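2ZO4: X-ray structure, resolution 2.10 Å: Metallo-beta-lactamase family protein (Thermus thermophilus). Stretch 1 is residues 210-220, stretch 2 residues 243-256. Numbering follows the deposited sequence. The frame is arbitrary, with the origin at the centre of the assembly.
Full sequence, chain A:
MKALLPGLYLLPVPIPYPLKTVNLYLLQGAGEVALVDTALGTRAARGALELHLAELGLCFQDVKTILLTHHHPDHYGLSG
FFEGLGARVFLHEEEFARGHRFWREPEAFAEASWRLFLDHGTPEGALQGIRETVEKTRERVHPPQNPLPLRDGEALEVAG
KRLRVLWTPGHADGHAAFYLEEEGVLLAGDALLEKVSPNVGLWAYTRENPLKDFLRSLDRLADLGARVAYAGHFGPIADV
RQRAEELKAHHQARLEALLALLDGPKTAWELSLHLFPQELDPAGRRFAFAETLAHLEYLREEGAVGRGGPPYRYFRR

Stretch 1 210-220: PLKDFLRSLDR
Stretch 2 (243-256) RAEELKAHHQARLE

Two helices of one chain pack nearly antiparallel through a strip of leucine, alanine and aromatic side chains, with one lysine laid along the partly exposed flank to bond the partner helix by charge and by backbone carbonyl.

Residues 210-220 and 243-256 are helical throughout, with phi near -60° to -70° and psi near -30° to -50°, and each is held by regular i to i+4 backbone hydrogen bonds such as Leu218 N to Phe214 O at 3.0 Å. Their N-to-C directions differ by 156° (signed crossing angle -156°), and the axes approach to 9.1 Å. The register is set by Leu218 CA opposite Ala244 CA at 5.3 Å and Leu215 CA opposite Lys248 CA at 6.4 Å, so as the first helix advances the second recedes. The contact buries 537 Å² in all.

The tightest backbone approach falls where the side chain is small: Ala244 points toward the first helix, and its CB lies 3.5 Å from Leu218 O. Leu218 (chi1 m, chi2 t) also points across, placing CD1 3.8 Å from Leu247 CB, with Leu247 likewise m, t. Leu218 CB meets the aliphatic part of Lys248, 3.7 Å from Lys248 CD.

Toward the start of the first helix, His251 (chi1 m, chi2 -79°) points toward the first helix and meets both Leu211 and Phe214. Phe214 (chi1 t, chi2 76°) brings CE2 to 3.5 Å from His251 NE2; the rings meet obliquely, centroids 5.2 Å apart and planes at 70°. Leu211 (t, p) sets CD1 4.3 Å from the His251 ring centroid, an off-centre CH-pi contact. Both nitrogens of His251 are hydrogen-bonded elsewhere in the structure, so the buried ring can lie against apolar neighbours without leaving a polar atom unpaired. Leu211 CD2 reaches Leu255 CD2 at 3.9 Å, with Leu255 m, t.

Lys248 leaves its helix sideways and bends across through chi1 -130°, chi2 p, chi3 t and chi4 p. Its NZ donates to Leu215 O at 2.7 Å, a carbonyl that also accepts from Asp219 N at 3.1 Å, and makes a salt bridge with Asp219 OD2 at 2.9 Å, whose hydrogen bond is weak. Asp219 (chi1 m, chi2 -43°) starts away from the partner, but its carboxylate turns back to meet the ammonium. Beyond it, a water donates to Asp219 OD1 (2.7 Å from the water oxygen) and Glu245 OE2 (3.2 Å from the same oxygen), and so links the two acids across the helices.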

ATOM      1  N   PRO A 210      -1.986 -11.922   5.777  1.00 12.28           N
ATOM      2  CA  PRO A 210      -1.829 -10.911   4.719  1.00 11.88           C
ATOM      3  C   PRO A 210      -1.303 -11.431   3.383  1.00 11.49           C
ATOM      4  O   PRO A 210      -1.735 -10.940   2.339  1.00 11.66           O
ATOM      5  CB  PRO A 210      -0.839  -9.901   5.330  1.00 11.69           C
ATOM      6  CG  PRO A 210      -0.183 -10.627   6.449  1.00 12.06           C
ATOM      7  CD  PRO A 210      -1.229 -11.547   6.985  1.00 11.96           C
ATOM      8  N   LEU A 211      -0.386 -12.403   3.406  1.00 11.14           N
ATOM      9  CA  LEU A 211       0.162 -12.972   2.163  1.00 10.85           C
ATOM     10  C   LEU A 211      -0.898 -13.730   1.359  1.00 10.62           C
ATOM     11  O   LEU A 211      -0.917 -13.662   0.130  1.00 10.37           O
ATOM     12  CB  LEU A 211       1.376 -13.875   2.431  1.00 10.88           C
ATOM     13  CG  LEU A 211       2.069 -14.480   1.197  1.00 11.01           C
ATOM     14  CD1 LEU A 211       2.538 -13.392   0.228  1.00 10.58           C
ATOM     15  CD2 LEU A 211       3.232 -15.382   1.576  1.00 10.57           C
ATOM     16  N   LYS A 212      -1.773 -14.446   2.061  1.00 10.56           N
ATOM     17  CA  LYS A 212      -2.889 -15.153   1.426  1.00 10.82           C
ATOM     18  C   LYS A 212      -3.839 -14.174   0.731  1.00 10.45           C
ATOM     19  O   LYS A 212      -4.278 -14.429  -0.386  1.00 10.49           O
ATOM     20  CB  LYS A 212      -3.647 -16.011   2.448  1.00 10.49           C
ATOM     21  CG  LYS A 212      -4.698 -16.945   1.829  1.00 11.83           C
ATOM     22  CD  LYS A 212      -5.187 -17.986   2.832  1.00 12.12           C
ATOM     23  CE  LYS A 212      -6.277 -18.858   2.216  1.00 16.19           C
ATOM     24  NZ  LYS A 212      -6.711 -19.941   3.151  1.00 17.90           N
ATOM     25  N   ASP A 213      -4.146 -13.062   1.398  1.00 10.51           N
ATOM     26  CA  ASP A 213      -4.899 -11.954   0.794  1.00 10.63           C
ATOM     27  C   ASP A 213      -4.200 -11.410  -0.450  1.00 10.31           C
ATOM     28  O   ASP A 213      -4.842 -11.161  -1.466  1.00  9.78           O
ATOM     29  CB  ASP A 213      -5.049 -10.794   1.784  1.00 10.70           C
ATOM     30  CG  ASP A 213      -6.085 -11.054   2.858  1.00 11.79           C
ATOM     31  OD1 ASP A 213      -7.050 -11.816   2.621  1.00 13.16           O
ATOM     32  OD2 ASP A 213      -5.934 -10.465   3.948  1.00 13.27           O
ATOM     33  N   PHE A 214      -2.887 -11.210  -0.341  1.00 10.60           N
ATOM     34  CA  PHE A 214      -2.088 -10.607  -1.407  1.00 11.03           C
ATOM     35  C   PHE A 214      -2.101 -11.459  -2.661  1.00 10.99           C
ATOM     36  O   PHE A 214      -2.249 -10.940  -3.764  1.00 11.15           O
ATOM     37  CB  PHE A 214      -0.645 -10.369  -0.949  1.00 11.22           C
ATOM     38  CG  PHE A 214       0.200  -9.639  -1.959  1.00 11.87           C
ATOM     39  CD1 PHE A 214       0.061  -8.261  -2.139  1.00 12.19           C
ATOM     40  CD2 PHE A 214       1.142 -10.324  -2.725  1.00 12.05           C
ATOM     41  CE1 PHE A 214       0.844  -7.579  -3.079  1.00 11.96           C
ATOM     42  CE2 PHE A 214       1.927  -9.652  -3.665  1.00 12.23           C
ATOM     43  CZ  PHE A 214       1.772  -8.279  -3.845  1.00 11.86           C
ATOM     44  N   LEU A 215      -1.944 -12.767  -2.486  1.00 11.21           N
ATOM     45  CA  LEU A 215      -1.927 -13.698  -3.609  1.00 11.37           C
ATOM     46  C   LEU A 215      -3.307 -13.836  -4.262  1.00 11.64           C
ATOM     47  O   LEU A 215      -3.410 -13.987  -5.480  1.00 11.65           O
ATOM     48  CB  LEU A 215      -1.351 -15.061  -3.184  1.00 11.28           C
ATOM     49  CG  LEU A 215       0.116 -15.049  -2.713  1.00 10.70           C
ATOM     50  CD1 LEU A 215       0.514 -16.371  -2.055  1.00  9.59           C
ATOM     51  CD2 LEU A 215       1.077 -14.702  -3.849  1.00 10.13           C
ATOM     52  N   ARG A 216      -4.367 -13.764  -3.461  1.00 11.92           N
ATOM     53  CA  ARG A 216      -5.724 -13.774  -4.011  1.00 12.24           C
ATOM     54  C   ARG A 216      -6.010 -12.482  -4.786  1.00 11.72           C
ATOM     55  O   ARG A 216      -6.726 -12.500  -5.787  1.00 11.35           O
ATOM     56  CB  ARG A 216      -6.757 -14.002  -2.904  1.00 12.86           C
ATOM     57  CG  ARG A 216      -8.194 -14.098  -3.389  1.00 15.95           C
ATOM     58  CD  ARG A 216      -8.890 -15.329  -2.831  1.00 20.81           C
ATOM     59  NE  ARG A 216      -8.767 -16.482  -3.725  1.00 23.67           N
ATOM     60  CZ  ARG A 216      -9.692 -16.860  -4.609  1.00 25.06           C
ATOM     61  NH1 ARG A 216     -10.828 -16.182  -4.737  1.00 24.98           N
ATOM     62  NH2 ARG A 216      -9.478 -17.923  -5.376  1.00 25.74           N
ATOM     63  N   SER A 217      -5.443 -11.371  -4.319  1.00 11.45           N
ATOM     64  CA  SER A 217      -5.590 -10.077  -4.993  1.00 11.39           C
ATOM     65  C   SER A 217      -4.895 -10.075  -6.353  1.00 11.74           C
ATOM     66  O   SER A 217      -5.438  -9.558  -7.324  1.00 11.55           O
ATOM     67  CB  SER A 217      -5.065  -8.940  -4.113  1.00 10.97           C
ATOM     68  OG  SER A 217      -5.858  -8.806  -2.949  1.00  9.93           O
ATOM     69  N   LEU A 218      -3.703 -10.670  -6.410  1.00 12.52           N
ATOM     70  CA  LEU A 218      -2.971 -10.857  -7.667  1.00 13.37           C
ATOM     71  C   LEU A 218      -3.770 -11.692  -8.665  1.00 14.14           C
ATOM     72  O   LEU A 218      -3.789 -11.378  -9.853  1.00 14.48           O
ATOM     73  CB  LEU A 218      -1.609 -11.514  -7.419  1.00 13.09           C
ATOM     74  CG  LEU A 218      -0.555 -10.831  -6.544  1.00 13.17           C
ATOM     75  CD1 LEU A 218       0.639 -11.758  -6.364  1.00 12.86           C
ATOM     76  CD2 LEU A 218      -0.118  -9.481  -7.113  1.00 12.80           C
ATOM     77  N   ASP A 219      -4.415 -12.753  -8.179  1.00 15.09           N
ATOM     78  CA  ASP A 219      -5.313 -13.577  -8.995  1.00 16.11           C
ATOM     79  C   ASP A 219      -6.443 -12.741  -9.582  1.00 16.40           C
ATOM     80  O   ASP A 219      -6.730 -12.832 -10.776  1.00 16.54           O
ATOM     81  CB  ASP A 219      -5.915 -14.714  -8.161  1.00 16.76           C
ATOM     82  CG  ASP A 219      -5.009 -15.929  -8.062  1.00 18.76           C
ATOM     83  OD1 ASP A 219      -4.407 -16.335  -9.083  1.00 21.15           O
ATOM     84  OD2 ASP A 219      -4.908 -16.496  -6.952  1.00 21.71           O
ATOM     85  N   ARG A 220      -7.075 -11.929  -8.731  1.00 16.74           N
ATOM     86  CA  ARG A 220      -8.181 -11.053  -9.123  1.00 17.28           C
ATOM     87  C   ARG A 220      -7.744 -10.085 -10.225  1.00 17.39           C
ATOM     88  O   ARG A 220      -8.428  -9.952 -11.238  1.00 17.55           O
ATOM     89  CB  ARG A 220      -8.709 -10.287  -7.899  1.00 17.29           C
ATOM     90  CG  ARG A 220     -10.116  -9.709  -8.041  1.00 18.24           C
ATOM     91  CD  ARG A 220     -10.109  -8.184  -8.152  1.00 20.43           C
ATOM     92  NE  ARG A 220     -11.465  -7.632  -8.194  1.00 20.99           N
ATOM     93  CZ  ARG A 220     -12.153  -7.206  -7.134  1.00 21.41           C
ATOM     94  NH1 ARG A 220     -11.624  -7.246  -5.916  1.00 21.32           N
ATOM     95  NH2 ARG A 220     -13.382  -6.727  -7.295  1.00 20.73           N
ATOM     96  N   ARG A 243       2.526  -9.567 -15.185  1.00 15.89           N
ATOM     97  CA  ARG A 243       3.147  -9.097 -13.945  1.00 15.91           C
ATOM     98  C   ARG A 243       2.532  -9.745 -12.697  1.00 15.64           C
ATOM     99  O   ARG A 243       3.252 -10.102 -11.764  1.00 15.60           O
ATOM    100  CB  ARG A 243       3.103  -7.567 -13.840  1.00 15.70           C
ATOM    101  CG  ARG A 243       3.928  -6.986 -12.684  1.00 16.26           C
ATOM    102  CD  ARG A 243       5.383  -7.466 -12.721  1.00 16.42           C
ATOM    103  NE  ARG A 243       6.120  -7.084 -11.519  1.00 15.88           N
ATOM    104  CZ  ARG A 243       7.179  -7.734 -11.040  1.00 16.65           C
ATOM    105  NH1 ARG A 243       7.647  -8.817 -11.655  1.00 16.57           N
ATOM    106  NH2 ARG A 243       7.771  -7.300  -9.936  1.00 16.65           N
ATOM    107  N   ALA A 244       1.210  -9.895 -12.691  1.00 15.64           N
ATOM    108  CA  ALA A 244       0.504 -10.572 -11.598  1.00 15.83           C
ATOM    109  C   ALA A 244       0.973 -12.023 -11.447  1.00 15.91           C
ATOM    110  O   ALA A 244       1.178 -12.503 -10.332  1.00 15.84           O
ATOM    111  CB  ALA A 244      -0.993 -10.516 -11.820  1.00 15.69           C
ATOM    112  N   GLU A 245       1.154 -12.707 -12.575  1.00 16.03           N
ATOM    113  CA  GLU A 245       1.689 -14.066 -12.571  1.00 16.28           C
ATOM    114  C   GLU A 245       3.151 -14.109 -12.128  1.00 15.94           C
ATOM    115  O   GLU A 245       3.558 -15.046 -11.449  1.00 16.01           O
ATOM    116  CB  GLU A 245       1.515 -14.744 -13.939  1.00 16.52           C
ATOM    117  CG  GLU A 245       0.066 -15.130 -14.275  1.00 18.28           C
ATOM    118  CD  GLU A 245      -0.565 -16.075 -13.253  1.00 21.19           C
ATOM    119  OE1 GLU A 245       0.098 -17.055 -12.839  1.00 22.73           O
ATOM    120  OE2 GLU A 245      -1.735 -15.839 -12.870  1.00 22.08           O
ATOM    121  N   GLU A 246       3.926 -13.092 -12.507  1.00 15.53           N
ATOM    122  CA  GLU A 246       5.322 -12.967 -12.072  1.00 15.56           C
ATOM    123  C   GLU A 246       5.454 -12.763 -10.558  1.00 15.29           C
ATOM    124  O   GLU A 246       6.359 -13.311  -9.932  1.00 15.20           O
ATOM    125  CB  GLU A 246       6.029 -11.829 -12.818  1.00 15.47           C
ATOM    126  CG  GLU A 246       6.425 -12.168 -14.256  1.00 15.75           C
ATOM    127  CD  GLU A 246       6.895 -10.961 -15.061  1.00 16.21           C
ATOM    128  OE1 GLU A 246       7.025  -9.845 -14.502  1.00 16.53           O
ATOM    129  OE2 GLU A 246       7.142 -11.135 -16.274  1.00 18.31           O
ATOM    130  N   LEU A 247       4.551 -11.975  -9.978  1.00 15.07           N
ATOM    131  CA  LEU A 247       4.577 -11.702  -8.536  1.00 14.92           C
ATOM    132  C   LEU A 247       4.110 -12.902  -7.720  1.00 14.97           C
ATOM    133  O   LEU A 247       4.563 -13.113  -6.595  1.00 14.82           O
ATOM    134  CB  LEU A 247       3.751 -10.459  -8.202  1.00 14.87           C
ATOM    135  CG  LEU A 247       4.393  -9.126  -8.592  1.00 14.68           C
ATOM    136  CD1 LEU A 247       3.396  -7.982  -8.465  1.00 14.99           C
ATOM    137  CD2 LEU A 247       5.633  -8.859  -7.757  1.00 14.21           C
ATOM    138  N   LYS A 248       3.203 -13.680  -8.306  1.00 15.07           N
ATOM    139  CA  LYS A 248       2.798 -14.969  -7.765  1.00 15.57           C
ATOM    140  C   LYS A 248       4.019 -15.879  -7.643  1.00 15.29           C
ATOM    141  O   LYS A 248       4.302 -16.414  -6.569  1.00 15.13           O
ATOM    142  CB  LYS A 248       1.790 -15.614  -8.710  1.00 15.86           C
ATOM    143  CG  LYS A 248       0.544 -16.114  -8.046  1.00 17.91           C
ATOM    144  CD  LYS A 248      -0.430 -14.978  -7.858  1.00 20.33           C
ATOM    145  CE  LYS A 248      -1.846 -15.495  -7.718  1.00 21.98           C
ATOM    146  NZ  LYS A 248      -2.134 -16.127  -6.393  1.00 22.56           N
ATOM    147  N   ALA A 249       4.741 -16.026  -8.754  1.00 14.91           N
ATOM    148  CA  ALA A 249       5.923 -16.883  -8.832  1.00 14.90           C
ATOM    149  C   ALA A 249       7.036 -16.392  -7.910  1.00 14.72           C
ATOM    150  O   ALA A 249       7.718 -17.196  -7.274  1.00 15.05           O
ATOM    151  CB  ALA A 249       6.421 -16.974 -10.278  1.00 14.82           C
ATOM    152  N   HIS A 250       7.198 -15.073  -7.843  1.00 14.55           N
ATOM    153  CA  HIS A 250       8.154 -14.422  -6.947  1.00 14.36           C
ATOM    154  C   HIS A 250       7.958 -14.844  -5.492  1.00 14.33           C
ATOM    155  O   HIS A 250       8.904 -15.259  -4.828  1.00 14.17           O
ATOM    156  CB  HIS A 250       8.046 -12.896  -7.074  1.00 14.25           C
ATOM    157  CG  HIS A 250       8.889 -12.144  -6.090  1.00 14.64           C
ATOM    158  ND1 HIS A 250      10.265 -12.118  -6.156  1.00 15.28           N
ATOM    159  CD2 HIS A 250       8.550 -11.394  -5.013  1.00 15.08           C
ATOM    160  CE1 HIS A 250      10.738 -11.383  -5.164  1.00 15.99           C
ATOM    161  NE2 HIS A 250       9.718 -10.931  -4.456  1.00 15.77           N
ATOM    162  N   HIS A 251       6.726 -14.736  -5.000  1.00 14.41           N
ATOM    163  CA  HIS A 251       6.441 -15.076  -3.610  1.00 14.52           C
ATOM    164  C   HIS A 251       6.529 -16.571  -3.339  1.00 14.73           C
ATOM    165  O   HIS A 251       6.914 -16.978  -2.246  1.00 14.74           O
ATOM    166  CB  HIS A 251       5.109 -14.483  -3.158  1.00 14.36           C
ATOM    167  CG  HIS A 251       5.176 -13.005  -2.934  1.00 13.95           C
ATOM    168  ND1 HIS A 251       5.718 -12.452  -1.793  1.00 13.80           N
ATOM    169  CD2 HIS A 251       4.818 -11.966  -3.723  1.00 12.84           C
ATOM    170  CE1 HIS A 251       5.670 -11.135  -1.881  1.00 13.85           C
ATOM    171  NE2 HIS A 251       5.127 -10.815  -3.041  1.00 13.58           N
ATOM    172  N   GLN A 252       6.203 -17.379  -4.345  1.00 14.96           N
ATOM    173  CA  GLN A 252       6.422 -18.816  -4.267  1.00 15.60           C
ATOM    174  C   GLN A 252       7.914 -19.135  -4.099  1.00 15.33           C
ATOM    175  O   GLN A 252       8.279 -19.999  -3.300  1.00 15.26           O
ATOM    176  CB  GLN A 252       5.844 -19.519  -5.497  1.00 15.89           C
ATOM    177  CG  GLN A 252       5.383 -20.945  -5.235  1.00 18.41           C
ATOM    178  CD  GLN A 252       4.286 -21.031  -4.176  1.00 20.54           C
ATOM    179  OE1 GLN A 252       3.380 -20.191  -4.117  1.00 21.63           O
ATOM    180  NE2 GLN A 252       4.369 -22.052  -3.333  1.00 21.91           N
ATOM    181  N   ALA A 253       8.764 -18.416  -4.831  1.00 15.27           N
ATOM    182  CA  ALA A 253      10.219 -18.549  -4.697  1.00 15.40           C
ATOM    183  C   ALA A 253      10.698 -18.097  -3.316  1.00 15.42           C
ATOM    184  O   ALA A 253      11.519 -18.774  -2.694  1.00 15.40           O
ATOM    185  CB  ALA A 253      10.938 -17.772  -5.800  1.00 15.36           C
ATOM    186  N   ARG A 254      10.169 -16.969  -2.839  1.00 15.39           N
ATOM    187  CA  ARG A 254      10.473 -16.460  -1.492  1.00 15.60           C
ATOM    188  C   ARG A 254      10.081 -17.452  -0.394  1.00 15.47           C
ATOM    189  O   ARG A 254      10.819 -17.631   0.574  1.00 15.17           O
ATOM    190  CB  ARG A 254       9.793 -15.110  -1.246  1.00 15.63           C
ATOM    191  CG  ARG A 254      10.310 -13.979  -2.121  1.00 17.30           C
ATOM    192  CD  ARG A 254      11.437 -13.199  -1.444  1.00 20.28           C
ATOM    193  NE  ARG A 254      10.923 -12.093  -0.638  1.00 22.16           N
ATOM    194  CZ  ARG A 254      10.600 -10.899  -1.133  1.00 22.38           C
ATOM    195  N   LEU A 255       8.922 -18.094  -0.551  1.00 15.27           N
ATOM    196  CA  LEU A 255       8.479 -19.114   0.402  1.00 15.40           C
ATOM    197  C   LEU A 255       9.443 -20.304   0.432  1.00 15.57           C
ATOM    198  O   LEU A 255       9.793 -20.799   1.507  1.00 15.27           O
ATOM    199  CB  LEU A 255       7.043 -19.568   0.103  1.00 15.14           C
ATOM    200  CG  LEU A 255       5.927 -18.554   0.395  1.00 14.86           C
ATOM    201  CD1 LEU A 255       4.610 -19.023  -0.183  1.00 14.60           C
ATOM    202  CD2 LEU A 255       5.783 -18.270   1.890  1.00 13.78           C
ATOM    203  N   GLU A 256       9.883 -20.737  -0.750  1.00 15.84           N
ATOM    204  CA  GLU A 256      10.884 -21.796  -0.873  1.00 16.52           C
ATOM    205  C   GLU A 256      12.218 -21.357  -0.269  1.00 16.13           C
ATOM    206  O   GLU A 256      12.872 -22.133   0.426  1.00 16.22           O
ATOM    207  CB  GLU A 256      11.074 -22.195  -2.343  1.00 16.45           C
ATOM    208  CG  GLU A 256       9.873 -22.910  -2.972  1.00 17.88           C
ATOM    209  CD  GLU A 256      10.062 -23.181  -4.456  1.00 18.61           C
ATOM    210  OE1 GLU A 256      11.217 -23.398  -4.886  1.00 21.56           O
ATOM    211  OE2 GLU A 256       9.054 -23.180  -5.201  1.00 21.67           O
TER
HETATM  212  O   HOH W   1      -4.753 -16.212 -11.780  1.00 39.93           O